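PDB 6ZM3: ubiquitin-conjugating enzyme-like protein from Leishmania mexicana, which probably acts, as a ubiquitin E2 variant (UEV) of the ubiquitin-conjugating enzyme family, as a partner of an active E2 in assembling ubiquitin chains. Local coordinates for residues G33-A38 against Y44-I49; E58-S63 against P135-T140. One frame throughout, in Å; residues are numbered along the deposited sequence.

Interaction 1 of 2, residues G33-A38 against Y44-I49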
ATOM      1  N   GLY B  33     -13.932   4.050   2.824  1.00 23.02           N
ATOM      2  CA  GLY B  33     -13.659   5.028   3.857  1.00 26.63           C
ATOM      3  C   GLY B  33     -13.277   6.341   3.199  1.00 27.13           C
ATOM      4  O   GLY B  33     -12.856   6.350   2.039  1.00 26.86           O
ATOM      5  N   LEU B  34     -13.475   7.431   3.944  1.00 24.12           N
ATOM      6  CA  LEU B  34     -13.282   8.781   3.419  1.00 25.45           C
ATOM      7  C   LEU B  34     -11.798   8.931   3.059  1.00 25.47           C
ATOM      8  O   LEU B  34     -10.944   8.517   3.837  1.00 23.40           O
ATOM      9  CB  LEU B  34     -13.699   9.727   4.556  1.00 26.74           C
ATOM     10  CG  LEU B  34     -14.325  11.075   4.206  1.00 32.19           C
ATOM     11  CD1 LEU B  34     -15.388  10.959   3.113  1.00 31.02           C
ATOM     12  CD2 LEU B  34     -14.955  11.702   5.449  1.00 31.36           C
ATOM     13  N   ARG B  35     -11.506   9.491   1.872  1.00 24.13           N
ATOM     14  CA  ARG B  35     -10.132   9.638   1.417  1.00 27.06           C
ATOM     15  C   ARG B  35      -9.416  10.764   2.159  1.00 31.87           C
ATOM     16  O   ARG B  35      -8.320  10.556   2.697  1.00 30.81           O
ATOM     17  CB  ARG B  35     -10.047   9.864  -0.092  1.00 28.88           C
ATOM     18  CG  ARG B  35      -8.598   9.925  -0.575  1.00 28.80           C
ATOM     19  CD  ARG B  35      -8.481  10.306  -2.034  1.00 27.04           C
ATOM     20  NE  ARG B  35      -8.641  11.724  -2.223  1.00 27.49           N
ATOM     21  CZ  ARG B  35      -8.631  12.314  -3.405  1.00 25.59           C
ATOM     22  NH1 ARG B  35      -8.513  11.574  -4.496  1.00 25.95           N
ATOM     23  NH2 ARG B  35      -8.753  13.630  -3.484  1.00 27.23           N
ATOM     24  N   ASP B  36     -10.035  11.955   2.125  1.00 34.65           N
ATOM     25  CA  ASP B  36      -9.508  13.194   2.675  1.00 35.27           C
ATOM     26  C   ASP B  36     -10.259  13.478   3.966  1.00 35.26           C
ATOM     27  O   ASP B  36     -11.484  13.601   3.987  1.00 33.75           O
ATOM     28  CB  ASP B  36      -9.655  14.388   1.718  1.00 33.75           C
ATOM     29  CG  ASP B  36      -9.280  14.122   0.260  1.00 37.14           C
ATOM     30  OD1 ASP B  36      -8.241  13.488   0.017  1.00 36.67           O
ATOM     31  OD2 ASP B  36     -10.042  14.553  -0.640  1.00 37.34           O
ATOM     32  N   THR B  37      -9.474  13.650   5.019  1.00 43.02           N
ATOM     33  CA  THR B  37      -9.938  13.808   6.385  1.00 49.32           C
ATOM     34  C   THR B  37     -10.777  15.079   6.577  1.00 46.82           C
ATOM     35  O   THR B  37     -11.587  15.141   7.502  1.00 52.59           O
ATOM     36  CB  THR B  37      -8.744  13.618   7.332  1.00 51.42           C
ATOM     37  OG1 THR B  37      -9.228  13.350   8.647  1.00 54.67           O
ATOM     38  CG2 THR B  37      -7.758  14.769   7.316  1.00 53.38           C
ATOM     39  N   ALA B  38     -10.636  16.070   5.689  1.00 42.45           N
ATOM     40  CA  ALA B  38     -11.274  17.365   5.881  1.00 40.39           C
ATOM     41  C   ALA B  38     -12.340  17.741   4.838  1.00 44.11           C
ATOM     42  O   ALA B  38     -12.841  18.870   4.878  1.00 40.04           O
ATOM     43  CB  ALA B  38     -10.212  18.437   5.940  1.00 42.88           C
ATOM     44  N   TYR B  44     -14.355  12.121  -2.359  1.00 23.17           N
ATOM     45  CA  TYR B  44     -13.521  10.972  -2.653  1.00 22.21           C
ATOM     46  C   TYR B  44     -13.464   9.981  -1.500  1.00 22.30           C
ATOM     47  O   TYR B  44     -13.290  10.400  -0.354  1.00 21.99           O
ATOM     48  CB  TYR B  44     -12.112  11.439  -3.023  1.00 23.46           C
ATOM     49  CG  TYR B  44     -12.048  11.956  -4.443  1.00 25.98           C
ATOM     50  CD1 TYR B  44     -11.931  11.080  -5.514  1.00 29.84           C
ATOM     51  CD2 TYR B  44     -12.126  13.309  -4.715  1.00 28.77           C
ATOM     52  CE1 TYR B  44     -11.881  11.543  -6.821  1.00 35.02           C
ATOM     53  CE2 TYR B  44     -12.055  13.791  -6.017  1.00 30.86           C
ATOM     54  CZ  TYR B  44     -11.936  12.906  -7.072  1.00 34.62           C
ATOM     55  OH  TYR B  44     -11.905  13.356  -8.365  1.00 38.71           O
ATOM     56  N   TRP B  45     -13.550   8.693  -1.860  1.00 21.49           N
ATOM     57  CA  TRP B  45     -13.469   7.577  -0.944  1.00 22.80           C
ATOM     58  C   TRP B  45     -12.382   6.613  -1.396  1.00 22.57           C
ATOM     59  O   TRP B  45     -12.174   6.426  -2.591  1.00 25.73           O
ATOM     60  CB  TRP B  45     -14.842   6.886  -0.846  1.00 26.31           C
ATOM     61  CG  TRP B  45     -15.931   7.796  -0.373  1.00 24.66           C
ATOM     62  CD1 TRP B  45     -16.474   8.856  -1.035  1.00 23.03           C
ATOM     63  CD2 TRP B  45     -16.646   7.694   0.874  1.00 23.19           C
ATOM     64  NE1 TRP B  45     -17.440   9.455  -0.273  1.00 23.91           N
ATOM     65  CE2 TRP B  45     -17.555   8.765   0.915  1.00 22.40           C
ATOM     66  CE3 TRP B  45     -16.551   6.831   1.970  1.00 23.22           C
ATOM     67  CZ2 TRP B  45     -18.443   8.956   1.977  1.00 24.19           C
ATOM     68  CZ3 TRP B  45     -17.381   7.056   3.049  1.00 25.61           C
ATOM     69  CH2 TRP B  45     -18.323   8.095   3.046  1.00 23.77           C
ATOM     70  N   ASN B  46     -11.701   6.012  -0.429  1.00 21.61           N
ATOM     71  CA  ASN B  46     -10.731   4.969  -0.672  1.00 23.69           C
ATOM     72  C   ASN B  46     -11.533   3.687  -0.627  1.00 23.45           C
ATOM     73  O   ASN B  46     -12.410   3.584   0.212  1.00 27.89           O
ATOM     74  CB  ASN B  46      -9.681   4.884   0.437  1.00 25.68           C
ATOM     75  CG  ASN B  46      -8.746   6.067   0.541  1.00 28.57           C
ATOM     76  OD1 ASN B  46      -8.610   6.844  -0.388  1.00 35.15           O
ATOM     77  ND2 ASN B  46      -8.081   6.206   1.676  1.00 33.11           N
ATOM     78  N   GLY B  47     -11.237   2.737  -1.525  1.00 21.03           N
ATOM     79  CA  GLY B  47     -11.831   1.416  -1.449  1.00 23.02           C
ATOM     80  C   GLY B  47     -10.757   0.335  -1.396  1.00 23.00           C
ATOM     81  O   GLY B  47      -9.648   0.472  -1.931  1.00 22.17           O
ATOM     82  N   THR B  48     -11.086  -0.723  -0.679  1.00 21.10           N
ATOM     83  CA  THR B  48     -10.282  -1.917  -0.632  1.00 23.03           C
ATOM     84  C   THR B  48     -11.162  -3.095  -1.010  1.00 21.34           C
ATOM     85  O   THR B  48     -12.253  -3.227  -0.444  1.00 21.38           O
ATOM     86  CB  THR B  48      -9.734  -2.154   0.788  1.00 24.67           C
ATOM     87  OG1 THR B  48      -8.991  -0.981   1.127  1.00 24.19           O
ATOM     88  CG2 THR B  48      -8.859  -3.388   0.890  1.00 26.30           C
ATOM     89  N   ILE B  49     -10.608  -3.993  -1.849  1.00 20.44           N
ATOM     90  CA  ILE B  49     -11.105  -5.353  -2.027  1.00 21.10           C
ATOM     91  C   ILE B  49      -9.979  -6.344  -1.752  1.00 21.45           C
ATOM     92  O   ILE B  49      -8.892  -6.201  -2.309  1.00 22.80           O
ATOM     93  CB  ILE B  49     -11.615  -5.542  -3.475  1.00 21.04           C
ATOM     94  CG1 ILE B  49     -12.890  -4.737  -3.745  1.00 20.44           C
ATOM     95  CG2 ILE B  49     -11.768  -7.026  -3.787  1.00 21.61           C
ATOM     96  CD1 ILE B  49     -13.152  -4.446  -5.230  1.00 20.75           C
TER
HETATM   97  O   HOH W   1     -12.865  12.677   0.972  1.00 36.13           O

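Interaction 2 of 2, residues E58-S63 against P135-T140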
ATOM      1  N   GLU B  58      -6.718 -14.154  -5.469  1.00 26.47           N
ATOM      2  CA  GLU B  58      -6.931 -14.473  -4.060  1.00 28.82           C
ATOM      3  C   GLU B  58      -5.959 -13.721  -3.150  1.00 26.65           C
ATOM      4  O   GLU B  58      -4.757 -13.706  -3.402  1.00 24.57           O
ATOM      5  CB  GLU B  58      -6.891 -15.975  -3.748  1.00 30.55           C
ATOM      6  CG  GLU B  58      -5.548 -16.642  -3.982  1.00 37.00           C
ATOM      7  CD  GLU B  58      -5.537 -18.159  -3.762  1.00 37.44           C
ATOM      8  OE1 GLU B  58      -4.455 -18.736  -3.773  1.00 38.65           O
ATOM      9  OE2 GLU B  58      -6.616 -18.757  -3.567  1.00 37.48           O
ATOM     10  N   TYR B  59      -6.533 -13.121  -2.097  1.00 27.08           N
ATOM     11  CA  TYR B  59      -5.849 -12.491  -0.969  1.00 26.90           C
ATOM     12  C   TYR B  59      -5.063 -11.244  -1.382  1.00 26.19           C
ATOM     13  O   TYR B  59      -4.423 -10.626  -0.531  1.00 27.56           O
ATOM     14  CB  TYR B  59      -5.035 -13.475  -0.115  1.00 27.45           C
ATOM     15  CG  TYR B  59      -5.667 -14.822   0.139  1.00 35.16           C
ATOM     16  CD1 TYR B  59      -6.918 -14.930   0.734  1.00 37.59           C
ATOM     17  CD2 TYR B  59      -5.017 -15.996  -0.220  1.00 36.06           C
ATOM     18  CE1 TYR B  59      -7.495 -16.171   0.968  1.00 39.08           C
ATOM     19  CE2 TYR B  59      -5.589 -17.242  -0.016  1.00 38.23           C
ATOM     20  CZ  TYR B  59      -6.835 -17.326   0.581  1.00 39.80           C
ATOM     21  OH  TYR B  59      -7.408 -18.549   0.780  1.00 38.21           O
ATOM     22  N   ARG B  60      -5.140 -10.845  -2.658  1.00 23.46           N
ATOM     23  CA  ARG B  60      -4.512  -9.594  -3.043  1.00 22.02           C
ATOM     24  C   ARG B  60      -5.255  -8.449  -2.354  1.00 22.85           C
ATOM     25  O   ARG B  60      -6.495  -8.394  -2.376  1.00 22.97           O
ATOM     26  CB  ARG B  60      -4.502  -9.342  -4.556  1.00 22.80           C
ATOM     27  CG  ARG B  60      -3.633 -10.318  -5.350  1.00 23.48           C
ATOM     28  CD  ARG B  60      -3.720 -10.161  -6.848  1.00 25.12           C
ATOM     29  NE  ARG B  60      -2.741 -11.015  -7.526  1.00 24.98           N
ATOM     30  CZ  ARG B  60      -2.091 -10.647  -8.623  1.00 23.68           C
ATOM     31  NH1 ARG B  60      -2.353  -9.484  -9.184  1.00 23.98           N
ATOM     32  NH2 ARG B  60      -1.193 -11.443  -9.169  1.00 26.04           N
ATOM     33  N   ILE B  61      -4.483  -7.484  -1.823  1.00 20.62           N
ATOM     34  CA  ILE B  61      -5.078  -6.278  -1.249  1.00 18.85           C
ATOM     35  C   ILE B  61      -5.217  -5.245  -2.356  1.00 20.44           C
ATOM     36  O   ILE B  61      -4.240  -4.622  -2.746  1.00 22.82           O
ATOM     37  CB  ILE B  61      -4.246  -5.771  -0.038  1.00 20.72           C
ATOM     38  CG1 ILE B  61      -4.267  -6.828   1.067  1.00 19.59           C
ATOM     39  CG2 ILE B  61      -4.803  -4.453   0.493  1.00 19.22           C
ATOM     40  CD1 ILE B  61      -3.172  -6.678   2.093  1.00 21.06           C
ATOM     41  N   LEU B  62      -6.411  -5.160  -2.961  1.00 18.47           N
ATOM     42  CA  LEU B  62      -6.577  -4.304  -4.122  1.00 19.43           C
ATOM     43  C   LEU B  62      -7.165  -2.958  -3.693  1.00 18.14           C
ATOM     44  O   LEU B  62      -8.210  -2.901  -3.046  1.00 18.66           O
ATOM     45  CB  LEU B  62      -7.478  -5.055  -5.119  1.00 18.95           C
ATOM     46  CG  LEU B  62      -7.024  -6.466  -5.506  1.00 19.49           C
ATOM     47  CD1 LEU B  62      -8.086  -7.119  -6.380  1.00 17.87           C
ATOM     48  CD2 LEU B  62      -5.687  -6.461  -6.259  1.00 20.73           C
ATOM     49  N   SER B  63      -6.569  -1.854  -4.171  1.00 17.49           N
ATOM     50  CA  SER B  63      -6.959  -0.506  -3.797  1.00 18.90           C
ATOM     51  C   SER B  63      -7.740   0.131  -4.946  1.00 20.06           C
ATOM     52  O   SER B  63      -7.387  -0.057  -6.115  1.00 18.71           O
ATOM     53  CB  SER B  63      -5.766   0.381  -3.432  1.00 18.52           C
ATOM     54  OG  SER B  63      -5.158  -0.038  -2.188  1.00 18.59           O
ATOM     55  N   PRO B 135      -1.821  -9.437 -13.492  1.00 32.92           N
ATOM     56  CA  PRO B 135      -0.461  -8.901 -13.531  1.00 27.54           C
ATOM     57  C   PRO B 135       0.211  -9.283 -12.215  1.00 31.29           C
ATOM     58  O   PRO B 135      -0.446  -9.765 -11.272  1.00 28.13           O
ATOM     59  CB  PRO B 135      -0.663  -7.389 -13.725  1.00 32.34           C
ATOM     60  CG  PRO B 135      -2.041  -7.126 -13.150  1.00 32.62           C
ATOM     61  CD  PRO B 135      -2.846  -8.386 -13.423  1.00 31.31           C
ATOM     62  N   PRO B 136       1.555  -9.146 -12.108  1.00 27.18           N
ATOM     63  CA  PRO B 136       2.228  -9.431 -10.844  1.00 26.22           C
ATOM     64  C   PRO B 136       1.554  -8.658  -9.710  1.00 25.93           C
ATOM     65  O   PRO B 136       1.064  -7.530  -9.904  1.00 25.55           O
ATOM     66  CB  PRO B 136       3.661  -8.920 -11.089  1.00 28.60           C
ATOM     67  CG  PRO B 136       3.839  -9.073 -12.590  1.00 30.00           C
ATOM     68  CD  PRO B 136       2.479  -8.728 -13.177  1.00 31.82           C
ATOM     69  N   GLU B 137       1.524  -9.308  -8.548  1.00 24.60           N
ATOM     70  CA  GLU B 137       0.920  -8.749  -7.353  1.00 26.66           C
ATOM     71  C   GLU B 137       1.689  -7.488  -6.998  1.00 27.17           C
ATOM     72  O   GLU B 137       2.915  -7.540  -6.950  1.00 32.27           O
ATOM     73  CB  GLU B 137       1.058  -9.716  -6.182  1.00 28.27           C
ATOM     74  CG  GLU B 137       0.251  -9.260  -4.964  1.00 28.70           C
ATOM     75  CD  GLU B 137       0.057 -10.404  -3.981  1.00 31.66           C
ATOM     76  OE1 GLU B 137       0.596 -11.460  -4.232  1.00 36.39           O
ATOM     77  OE2 GLU B 137      -0.649 -10.243  -3.002  1.00 32.42           O
ATOM     78  N   GLY B 138       0.961  -6.377  -6.830  1.00 26.20           N
ATOM     79  CA  GLY B 138       1.494  -5.080  -6.439  1.00 22.36           C
ATOM     80  C   GLY B 138       1.500  -4.095  -7.602  1.00 27.01           C
ATOM     81  O   GLY B 138       1.806  -2.918  -7.405  1.00 25.76           O
ATOM     82  N   SER B 139       1.168  -4.586  -8.808  1.00 26.78           N
ATOM     83  CA  SER B 139       1.218  -3.756 -10.003  1.00 29.25           C
ATOM     84  C   SER B 139       0.160  -2.671  -9.892  1.00 29.22           C
ATOM     85  O   SER B 139      -0.880  -2.881  -9.267  1.00 29.87           O
ATOM     86  CB  SER B 139       1.021  -4.593 -11.251  1.00 32.72           C
ATOM     87  OG  SER B 139       1.881  -5.735 -11.251  1.00 33.73           O
ATOM     88  N   THR B 140       0.444  -1.521 -10.504  1.00 27.64           N
ATOM     89  CA  THR B 140      -0.434  -0.366 -10.530  1.00 27.69           C
ATOM     90  C   THR B 140      -0.548   0.036 -11.998  1.00 30.98           C
ATOM     91  O   THR B 140       0.229  -0.471 -12.800  1.00 32.85           O
ATOM     92  CB  THR B 140       0.086   0.766  -9.624  1.00 30.26           C
ATOM     93  OG1 THR B 140       1.349   1.197 -10.128  1.00 30.77           O
ATOM     94  CG2 THR B 140       0.288   0.371  -8.174  1.00 26.25           C
TER
HETATM   95  O   HOH W   2      -2.274 -12.690  -2.357  1.00 30.53           O
HETATM   96  O   HOH W   3      -1.636  -7.586  -2.335  1.00 25.38           O

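Interaction 1 of 2, residues G33-A38 against Y44-I49
Arg-35 lays its guanidinium flat on the ring of Tyr-44, and these two residues, with Asn-46, contribute the largest share of the surface buried here. The two planes are only 2° apart. The stack is displaced toward the CB end of the ring: Arg-35 CZ sits 4.1 Å from the centroid of Tyr-44, well off the ring normal, which makes an off-centre cation-pi contact. With CG anti to the backbone N (chi1 -176°) the arginine chain runs out alongside Tyr-44, and a bend at chi3 turns its end over the ring. On the way Arg-35 CG passes Asn-46 OD1 at 3.1 Å, the two side chains crossing at about a right angle. Rotation of the guanidinium is further fixed by Asp-36, gripped side-on with Arg-35 NE 2.9 Å from Asp-36 OD1 and Arg-35 NH2 reaching Asp-36 OD2, while Arg-35 NH1 forms a salt bridge with Glu-65. On the other side of the sheet Leu-34 CD1 stands over the six-membered ring of Trp-45, 3.9 Å from its centroid and 15° off the normal, a CH-pi contact; Leu-17 touches both side chains. The backbones pair antiparallel. Gly-33 and Asn-46 exchange two hydrogen bonds, the shorter from Asn-46 N to Gly-33 O at 2.7 Å. Arg-35 N donates to Tyr-44 O at 3.0 Å, and a water bridges that same oxygen to Asp-36 N as the strands part. This is the end of the first beta hairpin of the UBC fold, where the loop after strand 30-34 leads round to strand 44-50.

Interaction 2 of 2, residues E58-S63 against P135-T140
The backbones of Arg-60 and Glu-137 come no nearer than 7.0 Å between their CA atoms, and no direct main-chain bond joins the segments; residues 58-60 lead into strand 61-67, while Pro-136 to Ser-139 form a type II beta turn. Side chains therefore span the gap. Arg-60, extended from CG to NE, reaches the carbonyl of Pro-135 end-on: its NH1 and NH2 both donate to Pro-135 O, each at 2.8 Å. The oxygen lies in the guanidinium plane, in the fork between the two nitrogens, and the N-H...O angles of 143° and 146° are bent about equally. This double grip fixes where the guanidinium points; turning about the CZ...O line is limited by the Glu-137 backbone against one face, with Glu-137 CA over it, offset toward the rim, and Glu-137 N 3.5 Å from Arg-60 NH2. The glutamate chain leaves with CG anti to the backbone N (chi1 -171°) and stretches back across the arginine, bringing Glu-137 OE2 to 3.8 Å from Arg-60 CG. The carboxylate thus passes the aliphatic part of Arg-60 instead of pairing with its guanidinium: Arg-60 NE and Glu-137 OE1 remain 4.7 Å apart. Two waters finish the connection. One donates to Glu-137 OE2 and to Glu-58 O; the other donates to Glu-137 OE2 and accepts from Ile-61 N. Glu-137 OE2 also makes a long, weak ion pair with a basic side chain of the other protein chain, placing this loop at the interface. The C-terminal loop is consequently held by a charged group on a neutral carbonyl and by two waters bridging the Glu-137 carboxylate to backbone atoms of Glu-58 and Ile-61, and the nearby opposite charges probably add attraction without forming a salt bridge.

In the fold
Interaction 1 closes before interaction 2 opens along the chain; their centres lie about 18 Å apart, and both contacts reach the same antiparallel sheet. They meet through neighbouring strands: 44-50 supplies one side of interaction 1, and 61-67 begins within interaction 2. At the junction Ile-49 O and Leu-62 N are 2.8 Å apart, a probable hydrogen bond, and Thr-48 CG2 packs near Ile-61 CG2. Interaction 1 is local, joining an outermost strand to its hairpin partner, whereas interaction 2 spans 71 intervening residues to fasten the loop after helix 113-125. Together they tie early and late parts of the UBC domain to one sheet.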